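Local coordinates for protein deseasin MCP-01 (Pseudoalteromonas sp., PDB 3VV3) that is a collagen-degrading serine protease of the subtilisin family, hydrolysing peptide bonds with a calcium-bearing catalytic domain, at residues A[225-230]-A[235-240]; A[281-286]-A[297-302]; A[13-18]-A[124-129]. All coordinates share one frame; numbering follows the deposited sequence.

The three contacts are drawn together by helix 269-284, whose first turn holds Ser270, probably the nucleophile of a Ser-His-Asp triad with His105 and Asp50. Thr269, at the start of this helix, touches Ser227 and Ser238 of contact 1, His275 meets Leu15 of contact 3, and its last turn supplies one side of contact 2. Contacts 1 and 3 join directly: Asn17 ND2 lies 3.0 Å from Ser230 O, probably as a hydrogen bond, and the Trp13 ring packs on the backbone of Asp229. Contact 2 meets contact 3 where Asn127 lies against Ala281 and Leu282, yet stays about 7 Å from contact 1 at the nearest atoms. A calcium ion lies about 9 Å from the Leu15 side chain.

Contact 1 (A[225-230]-A[235-240]); sequences IASTDS and SSFSQW
Ser227 and Ser238 both turn OG to the side opposite their backbone N (chi1 175° and -171°), whereas Ser235 keeps OG beside its own N, anti to the carbonyl carbon. A small serine network results. Ser238 OG accepts the almost straight bond from Ser227 N (2.9 Å, 171° at the hydrogen) and passes its own proton to Gln239 O at 2.8 Å, in the carbonyl plane on a lone pair. Ser227 OG and Ser235 OG are hydrogen-bonded at 2.7 Å, and Ser235 OG has a second partner in Ser252 OG. The backbone adds Ser235 N to Ser227 O (2.8 Å). Phe237 brings CZ obliquely to 3.5 Å from Ser227 OG; within the type I turn from Ser235 to Ser238, Ser235 CB packs over one face of the same ring, toward its rim. Here an alanine in place of Ser238 would probably leave Ser227 N without its acceptor and Gln239 O without this donor. The turn lies along the end of strand 222-228, which runs between strands 195-199 and 247-250 of the parallel sheet, while Thr269 of helix 269-284 touches both Ser227 and Ser238.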
loop_
_atom_site.group_PDB
_atom_site.type_symbol
_atom_site.label_atom_id
_atom_site.label_comp_id
_atom_site.label_asym_id
_atom_site.label_seq_id
_atom_site.Cartn_x
_atom_site.Cartn_y
_atom_site.Cartn_z
ATOM N N ILE A 225 -7.304 9.861 -11.405
ATOM C CA ILE A 225 -6.901 10.814 -10.371
ATOM C C ILE A 225 -5.453 10.648 -9.898
ATOM O O ILE A 225 -5.055 9.568 -9.469
ATOM C CB ILE A 225 -7.857 10.710 -9.163
ATOM C CG1 ILE A 225 -9.310 10.933 -9.619
ATOM C CG2 ILE A 225 -7.449 11.684 -8.068
ATOM C CD1 ILE A 225 -9.512 12.217 -10.400
ATOM N N ALA A 226 -4.674 11.727 -9.988
ATOM C CA ALA A 226 -3.334 11.770 -9.404
ATOM C C ALA A 226 -3.444 12.267 -7.973
ATOM O O ALA A 226 -4.460 12.865 -7.587
ATOM C CB ALA A 226 -2.414 12.689 -10.226
ATOM N N SER A 227 -2.390 12.047 -7.191
ATOM C CA SER A 227 -2.380 12.431 -5.787
ATOM C C SER A 227 -1.598 13.723 -5.548
ATOM O O SER A 227 -0.557 13.954 -6.160
ATOM C CB SER A 227 -1.772 11.303 -4.943
ATOM O OG SER A 227 -1.639 11.704 -3.588
ATOM N N THR A 228 -2.112 14.551 -4.642
ATOM C CA THR A 228 -1.422 15.766 -4.199
ATOM C C THR A 228 -1.165 15.722 -2.697
ATOM O O THR A 228 -1.770 14.922 -1.967
ATOM C CB THR A 228 -2.233 17.038 -4.549
ATOM O OG1 THR A 228 -3.505 17.009 -3.879
ATOM C CG2 THR A 228 -2.460 17.127 -6.047
ATOM N N ASP A 229 -0.272 16.595 -2.229
ATOM C CA ASP A 229 0.100 16.620 -0.823
ATOM C C ASP A 229 -0.282 17.929 -0.124
ATOM O O ASP A 229 -0.936 18.803 -0.707
ATOM C CB ASP A 229 1.599 16.311 -0.634
ATOM C CG ASP A 229 2.513 17.402 -1.195
ATOM O OD1 ASP A 229 2.070 18.561 -1.348
ATOM O OD2 ASP A 229 3.692 17.089 -1.483
ATOM N N SER A 230 0.121 18.049 1.132
ATOM C CA SER A 230 -0.307 19.177 1.958
ATOM C C SER A 230 0.332 20.507 1.549
ATOM O O SER A 230 -0.022 21.547 2.099
ATOM C CB SER A 230 0.005 18.911 3.427
ATOM O OG SER A 230 1.410 18.807 3.618
ATOM N N SER A 235 2.065 14.584 -5.289
ATOM C CA SER A 235 2.702 13.674 -4.349
ATOM C C SER A 235 3.879 13.016 -5.039
ATOM O O SER A 235 3.777 12.651 -6.197
ATOM C CB SER A 235 1.700 12.608 -3.899
ATOM O OG SER A 235 0.562 13.216 -3.320
ATOM N N SER A 236 4.995 12.862 -4.337
ATOM C CA SER A 236 6.190 12.326 -4.994
ATOM C C SER A 236 5.978 10.951 -5.627
ATOM O O SER A 236 6.593 10.646 -6.645
ATOM C CB SER A 236 7.395 12.312 -4.050
ATOM O OG SER A 236 7.054 11.734 -2.808
ATOM N N PHE A 237 5.108 10.138 -5.027
ATOM C CA PHE A 237 4.810 8.803 -5.543
ATOM C C PHE A 237 3.826 8.777 -6.712
ATOM O O PHE A 237 3.698 7.759 -7.383
ATOM C CB PHE A 237 4.271 7.899 -4.422
ATOM C CG PHE A 237 3.064 8.464 -3.715
ATOM C CD1 PHE A 237 1.813 8.406 -4.305
ATOM C CD2 PHE A 237 3.187 9.048 -2.461
ATOM C CE1 PHE A 237 0.696 8.932 -3.670
ATOM C CE2 PHE A 237 2.063 9.579 -1.799
ATOM C CZ PHE A 237 0.817 9.520 -2.410
ATOM N N SER A 238 3.130 9.880 -6.966
ATOM C CA SER A 238 2.002 9.829 -7.901
ATOM C C SER A 238 2.400 9.610 -9.355
ATOM O O SER A 238 3.324 10.234 -9.855
ATOM C CB SER A 238 1.154 11.103 -7.813
ATOM O OG SER A 238 -0.055 10.962 -8.563
ATOM N N GLN A 239 1.661 8.750 -10.039
ATOM C CA GLN A 239 1.753 8.685 -11.490
ATOM C C GLN A 239 0.987 9.883 -12.066
ATOM O O GLN A 239 0.239 10.554 -11.350
ATOM C CB GLN A 239 1.225 7.332 -12.001
ATOM C CG GLN A 239 2.266 6.212 -11.802
ATOM C CD GLN A 239 1.710 4.807 -11.941
ATOM O OE1 GLN A 239 1.224 4.402 -13.007
ATOM N NE2 GLN A 239 1.803 4.045 -10.868
ATOM N N TRP A 240 1.214 10.179 -13.339
ATOM C CA TRP A 240 0.563 11.316 -13.985
ATOM C C TRP A 240 0.357 10.950 -15.447
ATOM O O TRP A 240 0.678 9.839 -15.858
ATOM C CB TRP A 240 1.416 12.589 -13.853
ATOM C CG TRP A 240 2.728 12.498 -14.581
ATOM C CD1 TRP A 240 2.979 12.857 -15.879
ATOM C CD2 TRP A 240 3.961 11.982 -14.063
ATOM N NE1 TRP A 240 4.296 12.605 -16.196
ATOM C CE2 TRP A 240 4.919 12.071 -15.097
ATOM C CE3 TRP A 240 4.350 11.466 -12.824
ATOM C CZ2 TRP A 240 6.240 11.655 -14.926
ATOM C CZ3 TRP A 240 5.670 11.053 -12.659
ATOM C CH2 TRP A 240 6.593 11.153 -13.703
HETATM O O HOH W 1 5.046 14.667 -1.829
#

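Contact 2 (A[281-286]-A[297-302]); sequences ALVLSV and ELLMSS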
loop_
_atom_site.group_PDB
_atom_site.type_symbol
_atom_site.label_atom_id
_atom_site.label_comp_id
_atom_site.label_asym_id
_atom_site.label_seq_id
_atom_site.Cartn_x
_atom_site.Cartn_y
_atom_site.Cartn_z
ATOM N N ALA A 281 -20.257 12.624 -5.429
ATOM C CA ALA A 281 -21.495 12.347 -4.697
ATOM C C ALA A 281 -22.081 13.621 -4.088
ATOM O O ALA A 281 -23.300 13.816 -4.099
ATOM C CB ALA A 281 -21.265 11.294 -3.625
ATOM N N LEU A 282 -21.218 14.485 -3.555
ATOM C CA LEU A 282 -21.686 15.747 -2.974
ATOM C C LEU A 282 -22.330 16.644 -4.033
ATOM O O LEU A 282 -23.387 17.245 -3.797
ATOM C CB LEU A 282 -20.545 16.487 -2.252
ATOM C CG LEU A 282 -21.010 17.602 -1.303
ATOM C CD1 LEU A 282 -21.958 17.022 -0.258
ATOM C CD2 LEU A 282 -19.828 18.267 -0.618
ATOM N N VAL A 283 -21.707 16.719 -5.203
ATOM C CA VAL A 283 -22.264 17.468 -6.326
ATOM C C VAL A 283 -23.658 16.938 -6.688
ATOM O O VAL A 283 -24.583 17.708 -6.929
ATOM C CB VAL A 283 -21.344 17.403 -7.567
ATOM C CG1 VAL A 283 -22.068 17.924 -8.800
ATOM C CG2 VAL A 283 -20.043 18.189 -7.326
ATOM N N LEU A 284 -23.804 15.617 -6.713
ATOM C CA LEU A 284 -25.076 15.011 -7.104
ATOM C C LEU A 284 -26.148 15.203 -6.033
ATOM O O LEU A 284 -27.328 14.934 -6.274
ATOM C CB LEU A 284 -24.888 13.528 -7.416
ATOM C CG LEU A 284 -24.132 13.215 -8.710
ATOM C CD1 LEU A 284 -23.767 11.725 -8.766
ATOM C CD2 LEU A 284 -24.970 13.606 -9.916
ATOM N N SER A 285 -25.751 15.668 -4.851
ATOM C CA SER A 285 -26.745 16.002 -3.823
ATOM C C SER A 285 -27.300 17.402 -4.075
ATOM O O SER A 285 -28.331 17.784 -3.509
ATOM C CB SER A 285 -26.164 15.899 -2.406
ATOM O OG SER A 285 -25.341 17.021 -2.106
ATOM N N VAL A 286 -26.616 18.156 -4.930
ATOM C CA VAL A 286 -27.006 19.532 -5.269
ATOM C C VAL A 286 -27.651 19.620 -6.662
ATOM O O VAL A 286 -28.616 20.360 -6.876
ATOM C CB VAL A 286 -25.783 20.486 -5.176
ATOM C CG1 VAL A 286 -26.105 21.856 -5.748
ATOM C CG2 VAL A 286 -25.299 20.605 -3.725
ATOM N N GLU A 297 -16.493 16.707 -16.153
ATOM C CA GLU A 297 -15.856 17.941 -16.610
ATOM C C GLU A 297 -15.977 19.037 -15.563
ATOM O O GLU A 297 -15.082 19.875 -15.424
ATOM C CB GLU A 297 -16.427 18.385 -17.963
ATOM C CG GLU A 297 -16.068 17.433 -19.100
ATOM C CD GLU A 297 -16.339 18.010 -20.480
ATOM O OE1 GLU A 297 -17.248 18.861 -20.619
ATOM O OE2 GLU A 297 -15.639 17.601 -21.432
ATOM N N LEU A 298 -17.073 19.023 -14.814
ATOM C CA LEU A 298 -17.265 20.000 -13.753
ATOM C C LEU A 298 -16.233 19.815 -12.636
ATOM O O LEU A 298 -15.659 20.783 -12.133
ATOM C CB LEU A 298 -18.683 19.901 -13.186
ATOM C CG LEU A 298 -19.022 20.861 -12.049
ATOM C CD1 LEU A 298 -20.440 21.387 -12.227
ATOM C CD2 LEU A 298 -18.867 20.175 -10.713
ATOM N N LEU A 299 -16.005 18.568 -12.241
ATOM C CA LEU A 299 -14.996 18.279 -11.226
ATOM C C LEU A 299 -13.622 18.750 -11.689
ATOM O O LEU A 299 -12.850 19.332 -10.915
ATOM C CB LEU A 299 -14.996 16.782 -10.886
ATOM C CG LEU A 299 -16.253 16.334 -10.130
ATOM C CD1 LEU A 299 -16.425 14.802 -10.176
ATOM C CD2 LEU A 299 -16.222 16.843 -8.693
ATOM N N MET A 300 -13.320 18.510 -12.961
ATOM C CA MET A 300 -12.049 18.937 -13.539
ATOM C C MET A 300 -11.927 20.462 -13.622
ATOM O O MET A 300 -10.937 21.043 -13.183
ATOM C CB MET A 300 -11.868 18.312 -14.922
ATOM C CG MET A 300 -11.649 16.794 -14.856
ATOM S SD MET A 300 -11.772 15.961 -16.448
ATOM C CE MET A 300 -10.346 16.618 -17.324
ATOM N N SER A 301 -12.949 21.111 -14.167
ATOM C CA SER A 301 -12.846 22.537 -14.461
ATOM C C SER A 301 -12.963 23.398 -13.212
ATOM O O SER A 301 -12.426 24.503 -13.171
ATOM C CB SER A 301 -13.895 22.952 -15.504
ATOM O OG SER A 301 -15.209 22.807 -14.993
ATOM N N SER A 302 -13.660 22.901 -12.194
ATOM C CA SER A 302 -13.877 23.682 -10.975
ATOM C C SER A 302 -12.703 23.628 -10.002
ATOM O O SER A 302 -12.686 24.358 -9.013
ATOM C CB SER A 302 -15.156 23.249 -10.253
ATOM O OG SER A 302 -15.024 21.949 -9.700
#
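Val283 and Leu298 run past one another, pointing opposite ways, and meet at one pair of methyl groups, Val283 CG2 and Leu298 CD2, 4.1 Å apart. On the valine, CG1 takes the place anti to the backbone N (chi1 168°) and CG2 the one beside that N; it is this second branch that does the touching. Leu298 holds CG opposite its backbone N (chi1 179°), which helps to bring CD2 to the valine. Leu299 joins from a neighbouring position: its CA-CB bond does not aim at the valine, but the end of the chain swings closer and brings CD2 to 4.3 Å from Val283 CG2. One methyl of Val283 therefore meets a methyl from each of two successive leucines, all by van der Waals contact. The backbones stand well apart, with Val283 CA and Leu299 CA 8.8 Å from each other.

In the subtilisin fold, helix 269-284 is the long buried helix whose start bears the probable nucleophile, and helix 292-301 packs beside its far end; Leu290 and Leu295, from the connection and the second helix, also touch Val283. Serines tie up carbonyls in both segments. Ser285 OG reaches Leu282 O at 2.6 Å, on a lone pair in the carbonyl plane, and is also bonded to Ser38 OG; Ser285 N is a second donor to the same carbonyl oxygen. Leu298 O is approached from opposite faces of its plane by Ser302 OG at 2.8 Å and by Ser302 N, while the Leu298 side chain also lies on Ala324 of helix 321-327.

Contact 3 (A[13-18]-A[124-129]); sequences WGLNNE and VGVNHD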
loop_
_atom_site.group_PDB
_atom_site.type_symbol
_atom_site.label_atom_id
_atom_site.label_comp_id
_atom_site.label_asym_id
_atom_site.label_seq_id
_atom_site.Cartn_x
_atom_site.Cartn_y
_atom_site.Cartn_z
ATOM N N TRP A 13 -6.193 17.277 6.646
ATOM C CA TRP A 13 -5.722 18.452 5.924
ATOM C C TRP A 13 -6.361 18.558 4.530
ATOM O O TRP A 13 -6.597 19.653 4.019
ATOM C CB TRP A 13 -4.190 18.436 5.825
ATOM C CG TRP A 13 -3.680 17.356 4.915
ATOM C CD1 TRP A 13 -3.246 16.109 5.268
ATOM C CD2 TRP A 13 -3.574 17.434 3.495
ATOM N NE1 TRP A 13 -2.867 15.409 4.146
ATOM C CE2 TRP A 13 -3.057 16.203 3.045
ATOM C CE3 TRP A 13 -3.858 18.432 2.558
ATOM C CZ2 TRP A 13 -2.827 15.939 1.694
ATOM C CZ3 TRP A 13 -3.627 18.173 1.222
ATOM C CH2 TRP A 13 -3.118 16.933 0.800
ATOM N N GLY A 14 -6.656 17.413 3.918
ATOM C CA GLY A 14 -7.240 17.408 2.588
ATOM C C GLY A 14 -8.581 18.118 2.532
ATOM O O GLY A 14 -8.949 18.694 1.510
ATOM N N LEU A 15 -9.319 18.063 3.635
ATOM C CA LEU A 15 -10.626 18.716 3.706
ATOM C C LEU A 15 -10.461 20.179 4.114
ATOM O O LEU A 15 -11.137 21.082 3.590
ATOM C CB LEU A 15 -11.540 17.999 4.707
ATOM C CG LEU A 15 -11.809 16.505 4.477
ATOM C CD1 LEU A 15 -12.804 15.981 5.509
ATOM C CD2 LEU A 15 -12.333 16.271 3.062
ATOM N N ASN A 16 -9.549 20.404 5.053
ATOM C CA ASN A 16 -9.273 21.752 5.539
ATOM C C ASN A 16 -7.823 21.851 6.000
ATOM O O ASN A 16 -7.415 21.173 6.935
ATOM C CB ASN A 16 -10.217 22.101 6.687
ATOM C CG ASN A 16 -10.099 23.550 7.118
ATOM O OD1 ASN A 16 -9.666 23.847 8.237
ATOM N ND2 ASN A 16 -10.478 24.459 6.231
ATOM N N ASN A 17 -7.053 22.688 5.315
ATOM C CA ASN A 17 -5.624 22.821 5.569
ATOM C C ASN A 17 -5.324 24.247 6.032
ATOM O O ASN A 17 -5.551 25.200 5.285
ATOM C CB ASN A 17 -4.864 22.521 4.273
ATOM C CG ASN A 17 -3.374 22.303 4.487
ATOM O OD1 ASN A 17 -2.831 22.560 5.565
ATOM N ND2 ASN A 17 -2.705 21.830 3.444
ATOM N N GLU A 18 -4.864 24.387 7.258
ATOM C CA GLU A 18 -4.377 25.659 7.810
ATOM C C GLU A 18 -2.881 25.609 8.064
ATOM O O GLU A 18 -2.336 26.467 8.689
ATOM C CB GLU A 18 -5.024 25.988 9.136
ATOM C CG GLU A 18 -6.427 25.531 9.242
ATOM C CD GLU A 18 -7.417 26.621 9.039
ATOM O OE1 GLU A 18 -7.110 27.484 8.251
ATOM O OE2 GLU A 18 -8.494 26.573 9.663
ATOM N N VAL A 124 -14.516 12.521 9.292
ATOM C CA VAL A 124 -15.688 12.894 8.508
ATOM C C VAL A 124 -15.295 12.829 7.041
ATOM O O VAL A 124 -14.172 13.180 6.675
ATOM C CB VAL A 124 -16.202 14.316 8.869
ATOM C CG1 VAL A 124 -15.074 15.351 8.779
ATOM C CG2 VAL A 124 -17.355 14.726 7.973
ATOM N N GLY A 125 -16.203 12.354 6.199
ATOM C CA GLY A 125 -15.910 12.255 4.781
ATOM C C GLY A 125 -16.252 13.524 4.026
ATOM O O GLY A 125 -16.747 14.495 4.606
ATOM N N VAL A 126 -15.999 13.525 2.723
ATOM C CA VAL A 126 -16.414 14.655 1.900
ATOM C C VAL A 126 -17.927 14.842 2.054
ATOM O O VAL A 126 -18.429 15.970 2.036
ATOM C CB VAL A 126 -16.067 14.453 0.409
ATOM C CG1 VAL A 126 -16.526 15.654 -0.418
ATOM C CG2 VAL A 126 -14.563 14.220 0.228
ATOM N N ASN A 127 -18.640 13.726 2.198
ATOM C CA ASN A 127 -20.055 13.738 2.574
ATOM C C ASN A 127 -20.217 13.420 4.048
ATOM O O ASN A 127 -19.601 12.473 4.549
ATOM C CB ASN A 127 -20.846 12.693 1.772
ATOM C CG ASN A 127 -20.744 12.905 0.280
ATOM O OD1 ASN A 127 -21.572 13.586 -0.320
ATOM N ND2 ASN A 127 -19.714 12.333 -0.326
ATOM N N HIS A 128 -21.043 14.199 4.751
ATOM C CA HIS A 128 -21.436 13.836 6.112
ATOM C C HIS A 128 -22.471 12.731 6.055
ATOM O O HIS A 128 -22.536 11.877 6.938
ATOM C CB HIS A 128 -22.076 15.016 6.839
ATOM C CG HIS A 128 -21.137 16.143 7.105
ATOM N ND1 HIS A 128 -21.339 17.051 8.125
ATOM C CD2 HIS A 128 -19.988 16.511 6.492
ATOM C CE1 HIS A 128 -20.355 17.932 8.121
ATOM N NE2 HIS A 128 -19.521 17.625 7.145
ATOM N N ASP A 129 -23.298 12.784 5.016
ATOM C CA ASP A 129 -24.369 11.817 4.804
ATOM C C ASP A 129 -24.344 11.343 3.355
ATOM O O ASP A 129 -24.263 12.151 2.435
ATOM C CB ASP A 129 -25.722 12.462 5.112
ATOM C CG ASP A 129 -25.808 12.970 6.539
ATOM O OD1 ASP A 129 -25.922 12.138 7.463
ATOM O OD2 ASP A 129 -25.746 14.197 6.732
#
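Beside Val126, which meets Leu15 across this contact, the ND2 of Asn127 is gripped by two backbone carbonyls, Ile113 O and Gly278 O, fastening the 124-129 loop to helices 105-114 and 269-284, while Val126 O receives a further bond from Trp35 NE1.

No hydrogen bond links the two segments themselves; the work is done by the forked end of Leu15. Its CG lies anti to the carbonyl carbon (chi1 -57°) and the chain then runs out extended, so that the two methyls part toward different residues. CD1 comes to Val124, 4.0 Å from CG1 of that valine and closer still, 3.3 Å, to Val124 O, an apolar methyl set against a backbone oxygen. CD2 goes to the other valine and lies 4.1 Å from Val126 CG2. Leu15 lies askew to both valines, which Gly125 links. The CA atoms of Leu15 and Val126 are 7.3 Å apart, and the leucine side chain spans this distance to reach valine methyls and a backbone oxygen. Further cover for Leu15 comes from His275 on helix 269-284 and Ala31 on helix 31-34.

Two residues on from Leu15, Asn17 N bonds to Asp28 OD2, and Asp28 ligates calcium with Asp26 and Asp30. Here an N-terminal segment, tied to a calcium-binding aspartate loop, sets a buried leucine against helix 269-284 of the subtilase fold, the helix whose first turn carries the probable catalytic serine, Ser270.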